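NADPH-flavin oxidoreductase (Vibrio parahaemolyticus serotype O3:K6, PDB 5UU6) probably uses NADPH to reduce flavins or nitro compounds through a bound flavin mononucleotide. Local coordinates at residues N5-I8 / Q9-G13; L146-P149 / Q150-I154. All coordinates share one frame; numbering follows the deposited sequence.

Contact 1. Residues N5-I8 / Q9-G13; sequences NSTI and QTILG
Ile8 lies alongside Leu12, one helical turn further on, and its CG2 branch packs 3.9 Å from Leu12 CD1. With CG1 beside the backbone N (chi1 -54°), the CG2 methyl falls anti to that nitrogen, on the carbonyl-carbon side, where it lies beside the leucine methyl. Next to this pair Thr7 and Ile11 repeat the i to i+4 pattern, with Thr7 CG2 3.9 Å from Ile11 CD1. The short helix opens with a textbook N-cap: Asn5 OD1 accepts from Ile8 N at 3.0 Å, a nearly straight bond (167° at the hydrogen) whose donor is tilted from the carbonyl plane of the amide. Ser6 O is gripped twice by one residue, since Thr10 N (2.9 Å) and Thr10 OG1 (2.8 Å) reach it from opposite faces of its plane. The threonine hydroxyl is thus folded back onto its own helix. The polar ends at the start of the helix look across the dimer: Thr7 OG1 bonds to Thr7 OG1 of the second subunit, and Asn5 ND2 to Ser124 OG of that subunit. Helix 6-12 packs against helix 101-124 of both subunits, Thr10 and Ile11 touching Leu120 of its own chain while Ile8 packs on Ala121 of the other.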
loop_
_atom_site.group_PDB
_atom_site.type_symbol
_atom_site.label_atom_id
_atom_site.label_comp_id
_atom_site.label_asym_id
_atom_site.label_seq_id
_atom_site.Cartn_x
_atom_site.Cartn_y
_atom_site.Cartn_z
ATOM N N ASN A 5 -17.957 14.619 1.798
ATOM C CA ASN A 5 -17.833 14.726 3.239
ATOM C C ASN A 5 -16.390 15.110 3.507
ATOM O O ASN A 5 -15.607 15.284 2.565
ATOM C CB ASN A 5 -18.222 13.406 3.898
ATOM C CG ASN A 5 -17.420 12.241 3.327
ATOM O OD1 ASN A 5 -16.213 12.255 3.401
ATOM N ND2 ASN A 5 -18.094 11.257 2.725
ATOM N N SER A 6 -16.008 15.236 4.774
ATOM C CA SER A 6 -14.659 15.746 5.048
ATOM C C SER A 6 -13.572 14.693 4.803
ATOM O O SER A 6 -12.392 15.045 4.608
ATOM C CB SER A 6 -14.574 16.298 6.475
ATOM O OG SER A 6 -14.717 15.277 7.436
ATOM N N THR A 7 -13.936 13.413 4.790
ATOM C CA THR A 7 -12.959 12.389 4.397
ATOM C C THR A 7 -12.569 12.550 2.935
ATOM O O THR A 7 -11.381 12.597 2.591
ATOM C CB THR A 7 -13.533 10.989 4.630
ATOM O OG1 THR A 7 -13.763 10.800 6.024
ATOM C CG2 THR A 7 -12.573 9.938 4.121
ATOM N N ILE A 8 -13.571 12.580 2.055
ATOM C CA ILE A 8 -13.347 12.849 0.635
ATOM C C ILE A 8 -12.607 14.170 0.443
ATOM O O ILE A 8 -11.703 14.295 -0.402
ATOM C CB ILE A 8 -14.695 12.882 -0.104
ATOM C CG1 ILE A 8 -15.487 11.599 0.145
ATOM C CG2 ILE A 8 -14.482 13.119 -1.576
ATOM C CD1 ILE A 8 -14.838 10.416 -0.383
ATOM N N GLN A 9 -13.030 15.195 1.168
ATOM C CA GLN A 9 -12.350 16.474 1.042
ATOM C C GLN A 9 -10.870 16.344 1.415
ATOM O O GLN A 9 -10.001 16.849 0.702
ATOM C CB GLN A 9 -13.066 17.510 1.903
ATOM C CG GLN A 9 -12.350 18.852 1.957
ATOM C CD GLN A 9 -12.906 19.762 3.055
ATOM O OE1 GLN A 9 -13.549 19.303 4.000
ATOM N NE2 GLN A 9 -12.656 21.062 2.926
ATOM N N THR A 10 -10.557 15.607 2.482
ATOM C CA THR A 10 -9.150 15.390 2.843
ATOM C C THR A 10 -8.400 14.619 1.747
ATOM O O THR A 10 -7.269 14.974 1.375
ATOM C CB THR A 10 -9.086 14.654 4.190
ATOM O OG1 THR A 10 -9.716 15.468 5.190
ATOM C CG2 THR A 10 -7.619 14.333 4.623
ATOM N N ILE A 11 -9.017 13.557 1.219
ATOM C CA ILE A 11 -8.341 12.728 0.227
ATOM C C ILE A 11 -8.003 13.552 -1.012
ATOM O O ILE A 11 -6.863 13.540 -1.480
ATOM C CB ILE A 11 -9.187 11.491 -0.125
ATOM C CG1 ILE A 11 -9.366 10.584 1.115
ATOM C CG2 ILE A 11 -8.547 10.676 -1.264
ATOM C CD1 ILE A 11 -10.397 9.446 0.944
ATOM N N LEU A 12 -8.984 14.278 -1.553
ATOM C CA LEU A 12 -8.792 15.052 -2.769
ATOM C C LEU A 12 -7.916 16.278 -2.549
ATOM O O LEU A 12 -7.262 16.729 -3.491
ATOM C CB LEU A 12 -10.149 15.482 -3.349
ATOM C CG LEU A 12 -11.105 14.352 -3.717
ATOM C CD1 LEU A 12 -12.357 14.946 -4.356
ATOM C CD2 LEU A 12 -10.444 13.327 -4.650
ATOM N N GLY A 13 -7.860 16.806 -1.334
ATOM C CA GLY A 13 -7.028 17.955 -1.025
ATOM C C GLY A 13 -5.593 17.614 -0.692
ATOM O O GLY A 13 -4.850 18.467 -0.197
#

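Contact 2. Residues L146-P149 / Q150-I154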
loop_
_atom_site.group_PDB
_atom_site.type_symbol
_atom_site.label_atom_id
_atom_site.label_comp_id
_atom_site.label_asym_id
_atom_site.label_seq_id
_atom_site.Cartn_x
_atom_site.Cartn_y
_atom_site.Cartn_z
ATOM N N LEU A 146 18.906 1.289 12.143
ATOM C CA LEU A 146 17.715 1.061 12.954
ATOM C C LEU A 146 17.744 -0.281 13.670
ATOM O O LEU A 146 16.754 -0.628 14.323
ATOM C CB LEU A 146 16.449 1.146 12.099
ATOM C CG LEU A 146 16.240 2.476 11.366
ATOM C CD1 LEU A 146 14.982 2.443 10.514
ATOM C CD2 LEU A 146 16.205 3.672 12.305
ATOM N N GLY A 147 18.838 -1.032 13.543
ATOM C CA GLY A 147 19.001 -2.313 14.219
ATOM C C GLY A 147 18.005 -3.378 13.807
ATOM O O GLY A 147 17.543 -4.150 14.659
ATOM N N LEU A 148 17.653 -3.444 12.490
ATOM C CA LEU A 148 16.624 -4.417 12.123
ATOM C C LEU A 148 17.191 -5.837 12.124
ATOM O O LEU A 148 18.298 -6.064 11.622
ATOM C CB LEU A 148 16.052 -4.104 10.751
ATOM C CG LEU A 148 15.511 -2.691 10.575
ATOM C CD1 LEU A 148 14.994 -2.595 9.160
ATOM C CD2 LEU A 148 14.395 -2.454 11.586
ATOM N N PRO A 149 16.450 -6.808 12.664
ATOM C CA PRO A 149 16.859 -8.212 12.578
ATOM C C PRO A 149 16.581 -8.812 11.199
ATOM O O PRO A 149 16.039 -8.182 10.296
ATOM C CB PRO A 149 15.989 -8.889 13.640
ATOM C CG PRO A 149 14.715 -8.094 13.622
ATOM C CD PRO A 149 15.156 -6.654 13.350
ATOM N N GLN A 150 16.975 -10.067 11.054
ATOM C CA GLN A 150 16.569 -10.861 9.911
ATOM C C GLN A 150 15.048 -10.928 9.816
ATOM O O GLN A 150 14.329 -10.758 10.811
ATOM C CB GLN A 150 17.174 -12.268 10.033
ATOM C CG GLN A 150 18.694 -12.283 9.865
ATOM C CD GLN A 150 19.130 -11.692 8.525
ATOM O OE1 GLN A 150 19.592 -10.551 8.458
ATOM N NE2 GLN A 150 18.964 -12.457 7.457
ATOM N N ASN A 151 14.554 -11.139 8.595
ATOM C CA ASN A 151 13.121 -11.236 8.292
ATOM C C ASN A 151 12.398 -9.899 8.387
ATOM O O ASN A 151 11.170 -9.871 8.439
ATOM C CB ASN A 151 12.402 -12.261 9.195
ATOM C CG ASN A 151 12.714 -13.709 8.827
ATOM O OD1 ASN A 151 13.604 -13.991 8.021
ATOM N ND2 ASN A 151 11.953 -14.636 9.404
ATOM N N THR A 152 13.122 -8.784 8.439
ATOM C CA THR A 152 12.534 -7.449 8.357
ATOM C C THR A 152 13.318 -6.652 7.317
ATOM O O THR A 152 14.477 -6.965 7.028
ATOM C CB THR A 152 12.559 -6.708 9.708
ATOM O OG1 THR A 152 13.920 -6.414 10.061
ATOM C CG2 THR A 152 12.003 -7.564 10.786
ATOM N N ALA A 153 12.689 -5.613 6.764
ATOM C CA ALA A 153 13.324 -4.782 5.739
ATOM C C ALA A 153 12.635 -3.426 5.681
ATOM O O ALA A 153 11.414 -3.368 5.728
ATOM C CB ALA A 153 13.255 -5.436 4.353
ATOM N N ILE A 154 13.409 -2.334 5.560
ATOM C CA ILE A 154 12.758 -1.027 5.397
ATOM C C ILE A 154 12.146 -0.964 4.008
ATOM O O ILE A 154 12.612 -1.609 3.069
ATOM C CB ILE A 154 13.711 0.167 5.595
ATOM C CG1 ILE A 154 14.775 0.128 4.506
ATOM C CG2 ILE A 154 14.325 0.167 7.012
ATOM C CD1 ILE A 154 14.962 1.447 3.758
#
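The chain doubles back between 146-149 and 150-154, the end-to-end directions of the two segments standing 144° apart. A type II beta turn from Pro149 to Thr152 makes the reversal and leads into strand 152-161 of the antiparallel sheet; just before it a Schellman motif at Gly147, with its positive phi, ends helix 139-145. Asn151 takes the left-handed conformation (phi 72°) at the third position of the turn.

Inside the bend the leucines face the strand. Leu148 CD1 meets Ile154 CG2 at 3.6 Å, the two side chains crossing at about a right angle, and Leu146 CD1 approaches the same methyl at 4.2 Å. One isoleucine branch is therefore shared by both leucines, and Val81 of strand 78-85 touches Leu146 and Ile154 as well, so the end of the helix is joined to the sheet by apolar packing. Leu148, Pro149 and Thr152 also pack on Tyr184 of the second subunit. Gln150, its chain bent at chi2, bonds through NE2 to Gly237 O.

The turn is closed by a side chain. Thr152 OG1 sits between its own backbone N and carbonyl carbon (chi1 67°), which directs the hydroxyl back over the turn. There it donates to Pro149 O at 2.8 Å, and that carbonyl oxygen also accepts a hydrogen bond from Lys238 NZ. Thr152 OG1 also lies 3.2 Å from Leu148 CB and 3.5 Å from Pro149 CD.

Contacts 1 and 2 lie on opposite sides of the chain's centre, with their own centres 35 Å apart and their nearest atoms about 24 Å apart, and they do not touch. Neither lines the flavin pocket, yet the side chains of Ile11 in contact 1 and Ile154 in contact 2 are each about 10 Å from a bound FMN. Contact 1 runs straight into His14, an FMN-binding residue, whereas the side chain of Ile154 in contact 2 is about 7 Å from the FMN-binding Gly133. Both contacts also touch the second subunit.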